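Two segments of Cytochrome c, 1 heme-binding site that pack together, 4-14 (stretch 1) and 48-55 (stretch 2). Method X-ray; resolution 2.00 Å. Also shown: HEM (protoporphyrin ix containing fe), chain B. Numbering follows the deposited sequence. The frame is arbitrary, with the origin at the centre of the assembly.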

ATOM      1  N   THR A   4       5.851  11.662  -5.991  1.00 25.11           N
ATOM      2  CA  THR A   4       6.953  10.852  -5.495  1.00 25.69           C
ATOM      3  C   THR A   4       6.761  10.411  -4.040  1.00 24.47           C
ATOM      4  O   THR A   4       5.926  10.932  -3.309  1.00 25.02           O
ATOM      5  CB  THR A   4       8.297  11.604  -5.585  1.00 26.03           C
ATOM      6  OG1 THR A   4       8.348  12.620  -4.584  1.00 21.09           O
ATOM      7  CG2 THR A   4       8.498  12.211  -6.993  1.00 29.02           C
ATOM      8  N   TYR A   5       7.568   9.449  -3.632  1.00 26.03           N
ATOM      9  CA  TYR A   5       7.489   8.910  -2.289  1.00 23.27           C
ATOM     10  C   TYR A   5       7.843   9.989  -1.282  1.00 20.29           C
ATOM     11  O   TYR A   5       7.116  10.196  -0.329  1.00 20.71           O
ATOM     12  CB  TYR A   5       8.432   7.716  -2.156  1.00 22.29           C
ATOM     13  CG  TYR A   5       8.504   7.189  -0.766  1.00 19.82           C
ATOM     14  CD1 TYR A   5       7.504   6.364  -0.281  1.00 20.06           C
ATOM     15  CD2 TYR A   5       9.556   7.513   0.064  1.00 19.94           C
ATOM     16  CE1 TYR A   5       7.548   5.880   0.999  1.00 20.76           C
ATOM     17  CE2 TYR A   5       9.613   7.026   1.347  1.00 20.53           C
ATOM     18  CZ  TYR A   5       8.594   6.230   1.811  1.00 19.06           C
ATOM     19  OH  TYR A   5       8.627   5.727   3.065  1.00 20.78           O
ATOM     20  N   ARG A   6       8.948  10.701  -1.514  1.00 21.93           N
ATOM     21  CA  ARG A   6       9.414  11.694  -0.558  1.00 22.94           C
ATOM     22  C   ARG A   6       8.460  12.887  -0.437  1.00 26.08           C
ATOM     23  O   ARG A   6       8.239  13.385   0.650  1.00 23.89           O
ATOM     24  CB  ARG A   6      10.803  12.212  -0.938  1.00 24.46           C
ATOM     25  CG  ARG A   6      11.921  11.244  -0.648  1.00 27.96           C
ATOM     26  CD  ARG A   6      13.205  11.694  -1.250  1.00 28.72           C
ATOM     27  NE  ARG A   6      13.124  11.559  -2.690  1.00 30.38           N
ATOM     28  CZ  ARG A   6      14.044  11.986  -3.536  1.00 34.67           C
ATOM     29  NH1 ARG A   6      15.145  12.596  -3.079  1.00 37.81           N
ATOM     30  NH2 ARG A   6      13.866  11.781  -4.836  1.00 32.07           N
ATOM     31  N   LYS A   7       7.910  13.343  -1.554  1.00 26.67           N
ATOM     32  CA  LYS A   7       7.160  14.598  -1.553  1.00 28.22           C
ATOM     33  C   LYS A   7       5.688  14.389  -1.201  1.00 27.03           C
ATOM     34  O   LYS A   7       5.101  15.212  -0.503  1.00 27.98           O
ATOM     35  CB  LYS A   7       7.304  15.307  -2.899  1.00 26.30           C
ATOM     36  N   ASP A   8       5.133  13.246  -1.597  1.00 25.10           N
ATOM     37  CA  ASP A   8       3.690  13.039  -1.570  1.00 27.00           C
ATOM     38  C   ASP A   8       3.186  11.800  -0.805  1.00 25.88           C
ATOM     39  O   ASP A   8       2.127  11.845  -0.170  1.00 26.76           O
ATOM     40  CB  ASP A   8       3.187  12.971  -2.998  1.00 24.76           C
ATOM     41  CG  ASP A   8       3.728  14.115  -3.868  1.00 30.63           C
ATOM     42  OD1 ASP A   8       3.251  15.246  -3.715  1.00 30.23           O
ATOM     43  OD2 ASP A   8       4.644  13.896  -4.691  1.00 30.68           O
ATOM     44  N   ILE A   9       3.877  10.674  -0.908  1.00 23.93           N
ATOM     45  CA  ILE A   9       3.374   9.463  -0.266  1.00 24.23           C
ATOM     46  C   ILE A   9       3.750   9.415   1.213  1.00 21.87           C
ATOM     47  O   ILE A   9       2.897   9.188   2.053  1.00 21.96           O
ATOM     48  CB  ILE A   9       3.838   8.210  -1.012  1.00 22.58           C
ATOM     49  CG1 ILE A   9       3.185   8.176  -2.393  1.00 22.39           C
ATOM     50  CG2 ILE A   9       3.515   6.920  -0.236  1.00 21.70           C
ATOM     51  CD1 ILE A   9       1.654   8.200  -2.406  1.00 21.90           C
ATOM     52  N   LYS A  10       5.014   9.650   1.527  1.00 21.51           N
ATOM     53  CA  LYS A  10       5.470   9.469   2.903  1.00 24.35           C
ATOM     54  C   LYS A  10       4.718  10.371   3.920  1.00 22.59           C
ATOM     55  O   LYS A  10       4.334   9.908   4.985  1.00 20.68           O
ATOM     56  CB  LYS A  10       6.983   9.655   2.977  1.00 22.42           C
ATOM     57  CG  LYS A  10       7.552   9.806   4.346  1.00 27.60           C
ATOM     58  CD  LYS A  10       9.070   9.957   4.262  1.00 28.83           C
ATOM     59  CE  LYS A  10       9.701  10.160   5.638  1.00 36.32           C
ATOM     60  NZ  LYS A  10       9.217   9.139   6.640  1.00 29.86           N
ATOM     61  N   PRO A  11       4.495  11.649   3.579  1.00 24.79           N
ATOM     62  CA  PRO A  11       3.679  12.481   4.465  1.00 26.87           C
ATOM     63  C   PRO A  11       2.303  11.848   4.786  1.00 25.52           C
ATOM     64  O   PRO A  11       1.931  11.824   5.954  1.00 25.14           O
ATOM     65  CB  PRO A  11       3.514  13.773   3.663  1.00 29.98           C
ATOM     66  CG  PRO A  11       4.697  13.829   2.799  1.00 27.11           C
ATOM     67  CD  PRO A  11       4.938  12.397   2.394  1.00 26.31           C
ATOM     68  N   ILE A  12       1.603  11.306   3.780  1.00 24.08           N
ATOM     69  CA  ILE A  12       0.321  10.641   4.005  1.00 25.39           C
ATOM     70  C   ILE A  12       0.521   9.380   4.838  1.00 23.07           C
ATOM     71  O   ILE A  12      -0.144   9.182   5.848  1.00 23.92           O
ATOM     72  CB  ILE A  12      -0.391  10.252   2.664  1.00 22.35           C
ATOM     73  CG1 ILE A  12      -0.719  11.511   1.855  1.00 26.87           C
ATOM     74  CG2 ILE A  12      -1.658   9.480   2.934  1.00 21.71           C
ATOM     75  CD1 ILE A  12      -1.107  11.243   0.441  1.00 27.78           C
ATOM     76  N   PHE A  13       1.446   8.529   4.399  1.00 22.67           N
ATOM     77  CA  PHE A  13       1.676   7.269   5.070  1.00 21.03           C
ATOM     78  C   PHE A  13       2.011   7.473   6.538  1.00 22.01           C
ATOM     79  O   PHE A  13       1.496   6.753   7.388  1.00 20.95           O
ATOM     80  CB  PHE A  13       2.792   6.472   4.384  1.00 22.55           C
ATOM     81  CG  PHE A  13       2.913   5.085   4.909  1.00 21.39           C
ATOM     82  CD1 PHE A  13       3.686   4.825   6.032  1.00 22.30           C
ATOM     83  CD2 PHE A  13       2.209   4.054   4.322  1.00 19.49           C
ATOM     84  CE1 PHE A  13       3.778   3.546   6.554  1.00 20.58           C
ATOM     85  CE2 PHE A  13       2.286   2.763   4.836  1.00 22.64           C
ATOM     86  CZ  PHE A  13       3.074   2.519   5.974  1.00 21.47           C
ATOM     87  N   ASP A  14       2.889   8.430   6.842  1.00 20.88           N
ATOM     88  CA  ASP A  14       3.277   8.687   8.238  1.00 21.97           C
ATOM     89  C   ASP A  14       2.105   9.004   9.157  1.00 20.37           C
ATOM     90  O   ASP A  14       2.136   8.661  10.328  1.00 22.61           O
ATOM     91  CB  ASP A  14       4.333   9.797   8.327  1.00 25.15           C
ATOM     92  CG  ASP A  14       5.714   9.316   7.852  1.00 28.30           C
ATOM     93  OD1 ASP A  14       5.869   8.090   7.687  1.00 27.76           O
ATOM     94  OD2 ASP A  14       6.641  10.137   7.674  1.00 31.98           O
ATOM     95  N   MET A  48       5.819  -1.051   6.667  1.00 17.85           N
ATOM     96  CA  MET A  48       5.753  -0.425   5.348  1.00 19.28           C
ATOM     97  C   MET A  48       6.254   1.029   5.401  1.00 17.46           C
ATOM     98  O   MET A  48       5.980   1.815   4.520  1.00 19.18           O
ATOM     99  CB  MET A  48       4.309  -0.428   4.847  1.00 18.33           C
ATOM    100  CG  MET A  48       3.784  -1.758   4.498  1.00 19.38           C
ATOM    101  SD  MET A  48       2.126  -1.642   3.836  1.00 20.03           S
ATOM    102  CE  MET A  48       1.628  -3.322   4.079  1.00 21.40           C
ATOM    103  N   ASP A  49       6.974   1.379   6.453  1.00 20.38           N
ATOM    104  CA  ASP A  49       7.290   2.795   6.725  1.00 20.91           C
ATOM    105  C   ASP A  49       8.617   3.292   6.135  1.00 21.02           C
ATOM    106  O   ASP A  49       9.142   4.317   6.549  1.00 22.50           O
ATOM    107  CB  ASP A  49       7.229   3.091   8.232  1.00 23.37           C
ATOM    108  CG  ASP A  49       8.302   2.375   9.022  1.00 18.49           C
ATOM    109  OD1 ASP A  49       9.103   1.626   8.442  1.00 20.10           O
ATOM    110  OD2 ASP A  49       8.369   2.582  10.230  1.00 23.22           O
ATOM    111  N   THR A  50       9.158   2.545   5.189  1.00 18.04           N
ATOM    112  CA  THR A  50      10.269   2.996   4.375  1.00 19.88           C
ATOM    113  C   THR A  50       9.890   2.757   2.925  1.00 18.35           C
ATOM    114  O   THR A  50       8.962   1.992   2.647  1.00 17.16           O
ATOM    115  CB  THR A  50      11.608   2.235   4.673  1.00 21.99           C
ATOM    116  OG1 THR A  50      11.624   0.962   3.999  1.00 19.50           O
ATOM    117  CG2 THR A  50      11.852   2.069   6.213  1.00 20.33           C
ATOM    118  N   TYR A  51      10.569   3.431   2.004  1.00 15.35           N
ATOM    119  CA  TYR A  51      10.284   3.260   0.578  1.00 17.00           C
ATOM    120  C   TYR A  51      10.479   1.801   0.127  1.00 17.05           C
ATOM    121  O   TYR A  51       9.594   1.226  -0.491  1.00 14.88           O
ATOM    122  CB  TYR A  51      11.178   4.198  -0.216  1.00 20.70           C
ATOM    123  CG  TYR A  51      11.167   4.007  -1.705  1.00 18.90           C
ATOM    124  CD1 TYR A  51      10.150   4.542  -2.484  1.00 19.81           C
ATOM    125  CD2 TYR A  51      12.184   3.314  -2.348  1.00 19.86           C
ATOM    126  CE1 TYR A  51      10.146   4.386  -3.852  1.00 17.44           C
ATOM    127  CE2 TYR A  51      12.177   3.155  -3.752  1.00 18.51           C
ATOM    128  CZ  TYR A  51      11.151   3.712  -4.480  1.00 18.76           C
ATOM    129  OH  TYR A  51      11.115   3.568  -5.861  1.00 21.64           O
ATOM    130  N   SER A  52      11.611   1.173   0.462  1.00 18.01           N
ATOM    131  CA  SER A  52      11.804  -0.250   0.061  1.00 16.45           C
ATOM    132  C   SER A  52      10.764  -1.165   0.704  1.00 16.48           C
ATOM    133  O   SER A  52      10.324  -2.134   0.106  1.00 19.52           O
ATOM    134  CB  SER A  52      13.209  -0.756   0.381  1.00 17.16           C
ATOM    135  OG  SER A  52      14.152  -0.054  -0.386  1.00 19.45           O
ATOM    136  N   HIS A  53      10.330  -0.838   1.916  1.00 17.25           N
ATOM    137  CA  HIS A  53       9.348  -1.688   2.565  1.00 16.81           C
ATOM    138  C   HIS A  53       7.986  -1.556   1.923  1.00 18.19           C
ATOM    139  O   HIS A  53       7.270  -2.557   1.831  1.00 17.45           O
ATOM    140  CB  HIS A  53       9.296  -1.458   4.078  1.00 19.30           C
ATOM    141  CG  HIS A  53      10.405  -2.134   4.822  1.00 18.84           C
ATOM    142  ND1 HIS A  53      11.620  -1.521   5.087  1.00 18.46           N
ATOM    143  CD2 HIS A  53      10.508  -3.395   5.311  1.00 20.09           C
ATOM    144  CE1 HIS A  53      12.401  -2.362   5.736  1.00 18.22           C
ATOM    145  NE2 HIS A  53      11.747  -3.502   5.894  1.00 19.05           N
ATOM    146  N   LEU A  54       7.671  -0.371   1.383  1.00 14.81           N
ATOM    147  CA  LEU A  54       6.363  -0.144   0.755  1.00 17.22           C
ATOM    148  C   LEU A  54       6.252  -0.693  -0.674  1.00 20.28           C
ATOM    149  O   LEU A  54       5.241  -1.333  -1.008  1.00 18.69           O
ATOM    150  CB  LEU A  54       5.999   1.345   0.776  1.00 17.87           C
ATOM    151  CG  LEU A  54       4.577   1.723   0.311  1.00 14.80           C
ATOM    152  CD1 LEU A  54       3.433   1.136   1.156  1.00 17.26           C
ATOM    153  CD2 LEU A  54       4.510   3.223   0.291  1.00 20.36           C
ATOM    154  N   ILE A  55       7.275  -0.461  -1.496  1.00 19.10           N
ATOM    155  CA  ILE A  55       7.257  -0.958  -2.884  1.00 18.29           C
ATOM    156  C   ILE A  55       7.228  -2.500  -3.019  1.00 20.75           C
ATOM    157  O   ILE A  55       6.869  -3.023  -4.088  1.00 21.16           O
ATOM    158  CB  ILE A  55       8.379  -0.346  -3.717  1.00 18.28           C
ATOM    159  CG1 ILE A  55       9.745  -0.927  -3.340  1.00 18.20           C
ATOM    160  CG2 ILE A  55       8.346   1.196  -3.589  1.00 18.71           C
ATOM    161  CD1 ILE A  55      10.808  -0.651  -4.363  1.00 19.20           C
TER
HETATM  162  CHA HEM B 201      -2.530  -5.108   5.888  1.00 20.02           C
HETATM  163  CHB HEM B 201      -1.660  -0.984   3.524  1.00 16.52           C
HETATM  164  CHC HEM B 201      -3.392   1.344   7.373  1.00 19.56           C
HETATM  165  CHD HEM B 201      -3.690  -2.687   9.934  1.00 18.80           C
HETATM  166  C1A HEM B 201      -2.237  -4.184   4.905  1.00 18.97           C
HETATM  167  C2A HEM B 201      -1.880  -4.531   3.557  1.00 17.72           C
HETATM  168  C3A HEM B 201      -1.636  -3.400   2.894  1.00 19.71           C
HETATM  169  C4A HEM B 201      -1.836  -2.304   3.802  1.00 17.63           C
HETATM  170  CMA HEM B 201      -1.195  -3.249   1.432  1.00 20.25           C
HETATM  171  CAA HEM B 201      -1.813  -5.972   3.028  1.00 20.91           C
HETATM  172  CBA HEM B 201      -0.438  -6.622   3.180  1.00 19.09           C
HETATM  173  CGA HEM B 201      -0.497  -7.966   2.471  1.00 22.62           C
HETATM  174  O1A HEM B 201      -0.365  -8.040   1.232  1.00 21.30           O
HETATM  175  O2A HEM B 201      -0.693  -8.978   3.156  1.00 20.02           O
HETATM  176  C1B HEM B 201      -2.052   0.011   4.385  1.00 18.17           C
HETATM  177  C2B HEM B 201      -2.049   1.403   4.069  1.00 16.63           C
HETATM  178  C3B HEM B 201      -2.535   2.057   5.122  1.00 17.85           C
HETATM  179  C4B HEM B 201      -2.863   1.077   6.129  1.00 20.09           C
HETATM  180  CMB HEM B 201      -1.516   1.913   2.733  1.00 17.28           C
HETATM  181  CAB HEM B 201      -2.765   3.562   5.287  1.00 19.30           C
HETATM  182  CBB HEM B 201      -3.423   4.197   4.283  1.00 19.36           C
HETATM  183  C1C HEM B 201      -3.576   0.459   8.395  1.00 19.68           C
HETATM  184  C2C HEM B 201      -4.020   0.839   9.714  1.00 19.79           C
HETATM  185  C3C HEM B 201      -4.090  -0.281  10.453  1.00 20.13           C
HETATM  186  C4C HEM B 201      -3.732  -1.381   9.581  1.00 18.46           C
HETATM  187  CMC HEM B 201      -4.268   2.305  10.137  1.00 22.76           C
HETATM  188  CAC HEM B 201      -4.533  -0.479  11.932  1.00 21.53           C
HETATM  189  CBC HEM B 201      -5.494   0.292  12.486  1.00 23.42           C
HETATM  190  C1D HEM B 201      -3.359  -3.704   9.085  1.00 18.99           C
HETATM  191  C2D HEM B 201      -3.272  -5.077   9.502  1.00 21.22           C
HETATM  192  C3D HEM B 201      -2.904  -5.847   8.240  1.00 20.58           C
HETATM  193  C4D HEM B 201      -2.817  -4.847   7.198  1.00 18.00           C
HETATM  194  CMD HEM B 201      -3.490  -5.609  10.941  1.00 23.50           C
HETATM  195  CAD HEM B 201      -2.675  -7.356   8.102  1.00 22.38           C
HETATM  196  CBD HEM B 201      -4.004  -8.102   8.093  1.00 21.53           C
HETATM  197  CGD HEM B 201      -4.679  -7.825   6.775  1.00 21.33           C
HETATM  198  O1D HEM B 201      -4.199  -8.240   5.694  1.00 22.87           O
HETATM  199  O2D HEM B 201      -5.727  -7.166   6.807  1.00 23.80           O
HETATM  200  NA  HEM B 201      -2.232  -2.815   5.024  1.00 16.00           N
HETATM  201  NB  HEM B 201      -2.572  -0.162   5.639  1.00 17.07           N
HETATM  202  NC  HEM B 201      -3.438  -0.914   8.340  1.00 17.77           N
HETATM  203  ND  HEM B 201      -3.091  -3.599   7.729  1.00 20.18           N
HETATM  204 FE   HEM B 201      -2.783  -1.797   6.661  1.00 18.04          FE
HETATM  205  O   HOH W   1       6.388   4.532   3.907  1.00 22.62           O
HETATM  206  O   HOH W   2      10.435   6.993   5.040  1.00 27.59           O
HETATM  207  O   HOH W   3       6.752   6.220   6.309  1.00 28.49           O

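The two stretches meet through a small, largely apolar and aromatic contact, with no direct hydrogen bond between them and three waters bridging its polar groups. Helix 5-14 and helix 51-55 run at 80° to each other, their axes no closer than 12.1 Å, and side chains from both helices fill the space between them, while the loop before the second helix also makes contact; 391 Å² of surface is buried in all.

Tyr 5 contributes most. Its CA-to-CB bond points toward stretch 2, and with chi1 in the t well the ring reaches the start of the second helix. Tyr 51 CB lies over one face of this ring, 3.7 Å from its centroid and 16° off the normal, in a CH-pi contact. The Tyr 51 ring, also t at chi1, turns its edge to the face of Tyr 5 with the planes at 67°, bringing Tyr 51 CD1 to 3.6 Å from Tyr 5 CG. Tyrosine suits both positions: the flat rings pack closely, while the hydroxyl of Tyr 51 finds a hydrogen bond elsewhere in the structure and that of Tyr 5 is satisfied by water. Although Tyr 5 OH comes within 3.2 Å of Tyr 51 N, the angle is too poor for a hydrogen bond.

Leu 54 links this aromatic pair to the rest of the apolar contact. Its CD2 sits at the edge of the Tyr 5 ring, 4.1 Å from Tyr 5 CE1, and also packs 3.9 Å from Ile 9 CG2, while its CD1 lies 4.2 Å from Phe 13 CE2. A branched leucine can thus touch three residues that project from successive turns of the first helix. Phe 13, buried and without a polar group to satisfy, inserts its ring beside Met 48: Phe 13 CZ is 3.4 Å from Met 48 CB, and Met 48 O lies over one ring face, 3.3 Å from Phe 13 CZ. The Met 48 side chain then leads away to the heme, where Met 48 CE approaches HEM C3A at 3.5 Å.

Water supplies the polar links. Water 1 joins Tyr 5 OH (2.7 Å) to Met 48 O (2.8 Å), donating to the carbonyl. Water 2 accepts from Lys 10 NZ at 2.9 Å, bonds to Tyr 5 OH at 3.0 Å and donates weakly to Asp 49 O at 3.3 Å; water 3 donates to both Asp 14 OD1 (2.5 Å) and Asp 49 O (3.1 Å). Within stretch 1, a salt bridge between Lys 10 NZ and Asp 14 OD2, 2.9 Å long, ties together the side chains that bind waters 2 and 3.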